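Local atomic coordinates of uncharacterized protein YfeY (Escherichia coli, PDB entry 2QZB), a protein that is of unknown function but belongs to the DUF1131 family and is probably an exported lipoprotein. Residues D103-A108 with I133-S138. Residues are numbered along the deposited sequence; the frame is centred on the assembly and turned at random.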
ATOM      1  N   ASP A 103       9.052  -1.482 -15.607  1.00 23.96           N
ATOM      2  CA  ASP A 103       8.505  -0.180 -16.005  1.00 24.83           C
ATOM      3  C   ASP A 103       9.066   0.971 -15.115  1.00 24.76           C
ATOM      4  O   ASP A 103       9.121   2.150 -15.508  1.00 24.35           O
ATOM      5  CB  ASP A 103       6.957  -0.221 -15.910  1.00 24.32           C
ATOM      6  CG  ASP A 103       6.288  -0.744 -17.194  1.00 28.49           C
ATOM      7  OD1 ASP A 103       6.987  -1.262 -18.082  1.00 31.79           O
ATOM      8  OD2 ASP A 103       5.048  -0.638 -17.326  1.00 30.89           O
ATOM      9  N   LEU A 104       9.465   0.629 -13.901  1.00 24.53           N
ATOM     10  CA  LEU A 104       9.789   1.666 -12.914  1.00 24.43           C
ATOM     11  C   LEU A 104      11.230   1.712 -12.510  1.00 23.99           C
ATOM     12  O   LEU A 104      11.739   2.795 -12.239  1.00 23.99           O
ATOM     13  CB  LEU A 104       8.937   1.493 -11.647  1.00 24.31           C
ATOM     14  CG  LEU A 104       7.441   1.485 -11.935  1.00 26.95           C
ATOM     15  CD1 LEU A 104       6.702   0.994 -10.712  1.00 27.20           C
ATOM     16  CD2 LEU A 104       6.953   2.862 -12.399  1.00 25.41           C
ATOM     17  N   TYR A 105      11.868   0.544 -12.443  1.00 24.51           N
ATOM     18  CA  TYR A 105      13.229   0.413 -11.900  1.00 25.27           C
ATOM     19  C   TYR A 105      14.100  -0.416 -12.819  1.00 26.20           C
ATOM     20  O   TYR A 105      13.660  -1.434 -13.348  1.00 26.59           O
ATOM     21  CB  TYR A 105      13.247  -0.210 -10.495  1.00 25.27           C
ATOM     22  CG  TYR A 105      12.321   0.476  -9.513  1.00 25.71           C
ATOM     23  CD1 TYR A 105      12.650   1.703  -8.969  1.00 25.42           C
ATOM     24  CD2 TYR A 105      11.083  -0.088  -9.191  1.00 26.80           C
ATOM     25  CE1 TYR A 105      11.795   2.363  -8.082  1.00 27.02           C
ATOM     26  CE2 TYR A 105      10.182   0.580  -8.314  1.00 29.10           C
ATOM     27  CZ  TYR A 105      10.570   1.784  -7.749  1.00 26.15           C
ATOM     28  OH  TYR A 105       9.727   2.433  -6.881  1.00 29.64           O
ATOM     29  N   SER A 106      15.333   0.036 -13.014  1.00 27.31           N
ATOM     30  CA  SER A 106      16.318  -0.741 -13.762  1.00 28.68           C
ATOM     31  C   SER A 106      17.037  -1.730 -12.868  1.00 29.75           C
ATOM     32  O   SER A 106      17.643  -2.687 -13.353  1.00 29.67           O
ATOM     33  CB  SER A 106      17.320   0.171 -14.452  1.00 29.56           C
ATOM     34  OG  SER A 106      18.274   0.660 -13.563  1.00 31.28           O
ATOM     35  N   LYS A 107      16.938  -1.503 -11.554  1.00 30.16           N
ATOM     36  CA  LYS A 107      17.584  -2.341 -10.550  1.00 31.16           C
ATOM     37  C   LYS A 107      16.978  -2.071  -9.177  1.00 30.36           C
ATOM     38  O   LYS A 107      16.383  -1.025  -8.937  1.00 30.66           O
ATOM     39  CB  LYS A 107      19.109  -2.131 -10.548  1.00 30.77           C
ATOM     40  CG  LYS A 107      19.598  -0.851  -9.920  1.00 32.20           C
ATOM     41  CD  LYS A 107      21.076  -0.545 -10.285  1.00 33.09           C
ATOM     42  CE  LYS A 107      22.082  -1.420  -9.499  1.00 37.67           C
ATOM     43  NZ  LYS A 107      23.358  -0.706  -9.077  1.00 34.85           N
ATOM     44  N   ALA A 108      17.094  -3.040  -8.290  1.00 30.94           N
ATOM     45  CA  ALA A 108      16.505  -2.936  -6.942  1.00 31.64           C
ATOM     46  C   ALA A 108      17.336  -2.095  -5.970  1.00 32.59           C
ATOM     47  O   ALA A 108      16.776  -1.385  -5.121  1.00 32.71           O
ATOM     48  CB  ALA A 108      16.283  -4.339  -6.370  1.00 31.60           C
ATOM     49  N   ILE A 133       4.817   7.648  -0.601  1.00 24.10           N
ATOM     50  CA  ILE A 133       4.327   6.474  -1.370  1.00 23.47           C
ATOM     51  C   ILE A 133       5.416   5.429  -1.634  1.00 24.71           C
ATOM     52  O   ILE A 133       6.574   5.781  -1.981  1.00 23.16           O
ATOM     53  CB  ILE A 133       3.637   6.933  -2.699  1.00 23.18           C
ATOM     54  CG1 ILE A 133       2.525   7.938  -2.412  1.00 22.05           C
ATOM     55  CG2 ILE A 133       3.096   5.738  -3.538  1.00 23.11           C
ATOM     56  CD1 ILE A 133       2.039   8.677  -3.697  1.00 24.19           C
ATOM     57  N   SER A 134       5.042   4.152  -1.438  1.00 24.39           N
ATOM     58  CA  SER A 134       5.866   2.990  -1.710  1.00 25.73           C
ATOM     59  C   SER A 134       5.004   2.006  -2.490  1.00 25.35           C
ATOM     60  O   SER A 134       3.782   2.096  -2.434  1.00 24.94           O
ATOM     61  CB  SER A 134       6.277   2.305  -0.406  1.00 26.63           C
ATOM     62  OG  SER A 134       7.050   3.171   0.411  1.00 32.85           O
ATOM     63  N   TYR A 135       5.646   1.068  -3.184  1.00 25.01           N
ATOM     64  CA  TYR A 135       4.958   0.014  -3.926  1.00 25.92           C
ATOM     65  C   TYR A 135       5.496  -1.295  -3.393  1.00 25.65           C
ATOM     66  O   TYR A 135       6.711  -1.424  -3.175  1.00 26.79           O
ATOM     67  CB  TYR A 135       5.257   0.112  -5.440  1.00 25.34           C
ATOM     68  CG  TYR A 135       5.101   1.494  -6.053  1.00 25.15           C
ATOM     69  CD1 TYR A 135       3.896   2.179  -5.986  1.00 24.04           C
ATOM     70  CD2 TYR A 135       6.164   2.107  -6.721  1.00 25.44           C
ATOM     71  CE1 TYR A 135       3.757   3.448  -6.520  1.00 24.65           C
ATOM     72  CE2 TYR A 135       6.021   3.367  -7.292  1.00 21.53           C
ATOM     73  CZ  TYR A 135       4.827   4.024  -7.194  1.00 25.64           C
ATOM     74  OH  TYR A 135       4.663   5.263  -7.775  1.00 24.33           O
ATOM     75  N   GLN A 136       4.638  -2.268  -3.157  1.00 25.25           N
ATOM     76  CA  GLN A 136       5.148  -3.624  -2.954  1.00 26.01           C
ATOM     77  C   GLN A 136       4.995  -4.406  -4.241  1.00 25.57           C
ATOM     78  O   GLN A 136       4.047  -4.174  -5.018  1.00 24.68           O
ATOM     79  CB  GLN A 136       4.458  -4.364  -1.791  1.00 26.57           C
ATOM     80  CG  GLN A 136       4.641  -3.706  -0.420  1.00 28.48           C
ATOM     81  CD  GLN A 136       4.229  -4.617   0.763  1.00 29.24           C
ATOM     82  OE1 GLN A 136       3.629  -5.688   0.574  1.00 32.54           O
ATOM     83  NE2 GLN A 136       4.561  -4.183   1.983  1.00 32.43           N
ATOM     84  N   PHE A 137       5.924  -5.336  -4.470  1.00 25.65           N
ATOM     85  CA  PHE A 137       5.952  -6.123  -5.708  1.00 25.66           C
ATOM     86  C   PHE A 137       5.830  -7.578  -5.330  1.00 26.88           C
ATOM     87  O   PHE A 137       6.289  -7.972  -4.261  1.00 26.44           O
ATOM     88  CB  PHE A 137       7.269  -5.879  -6.482  1.00 24.48           C
ATOM     89  CG  PHE A 137       7.321  -4.533  -7.147  1.00 23.52           C
ATOM     90  CD1 PHE A 137       7.776  -3.410  -6.449  1.00 23.42           C
ATOM     91  CD2 PHE A 137       6.869  -4.376  -8.433  1.00 22.78           C
ATOM     92  CE1 PHE A 137       7.788  -2.167  -7.044  1.00 22.37           C
ATOM     93  CE2 PHE A 137       6.889  -3.149  -9.033  1.00 24.50           C
ATOM     94  CZ  PHE A 137       7.327  -2.032  -8.333  1.00 23.01           C
ATOM     95  N   SER A 138       5.208  -8.384  -6.184  1.00 27.65           N
ATOM     96  CA  SER A 138       5.306  -9.838  -5.994  1.00 29.63           C
ATOM     97  C   SER A 138       5.461 -10.559  -7.312  1.00 30.49           C
ATOM     98  O   SER A 138       5.162  -9.996  -8.377  1.00 29.95           O
ATOM     99  CB  SER A 138       4.180 -10.430  -5.137  1.00 29.97           C
ATOM    100  OG  SER A 138       2.939  -9.808  -5.335  1.00 34.17           O
TER
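Strand 133-138, flanked by strands 158-165 and 123-126 in the eight-stranded antiparallel sheet, packs through alternate residues Tyr135 and Phe137 against Leu104, from helix 101-104, and Tyr105, in the loop that follows. The backbones stay well apart, 10.3 Å between Leu104 CA and Tyr135 CA, so side chains alone bridge the gap and no hydrogen bond crosses it. Leu104 CD1 reaches the rim of the Phe137 ring, 3.9 Å from Phe137 CZ and near the ring plane, and also touches Tyr135 CD2 at 4.2 Å. Phe137 in turn meets the edge of the Tyr105 ring, with Phe137 CE1 3.9 Å from Tyr105 CE2. Beyond it, Tyr105 OH lies at the edge of the Tyr135 ring, 3.6 Å from Tyr135 CD2. All four side chains hold CG anti to the carbonyl carbon, beside the backbone N (chi1 -52° in Tyr105, whose CB points toward the strand). Tyr105 OH hydrogen-bonds Lys126 O and Tyr135 OH bonds Thr93 OG1, so both phenol ends are tied down within an otherwise apolar cluster. Phe101 joins it, meeting Phe137 edge-to-face. An alanine in place of Tyr105 would probably loosen the loop's hold on the sheet, losing both the ring edge against Phe137 and the bond to Lys126 O. Within the 103-108 segment, Leu104 CB sits 3.5 Å above the plane of the Tyr105 ring, offset toward its rim.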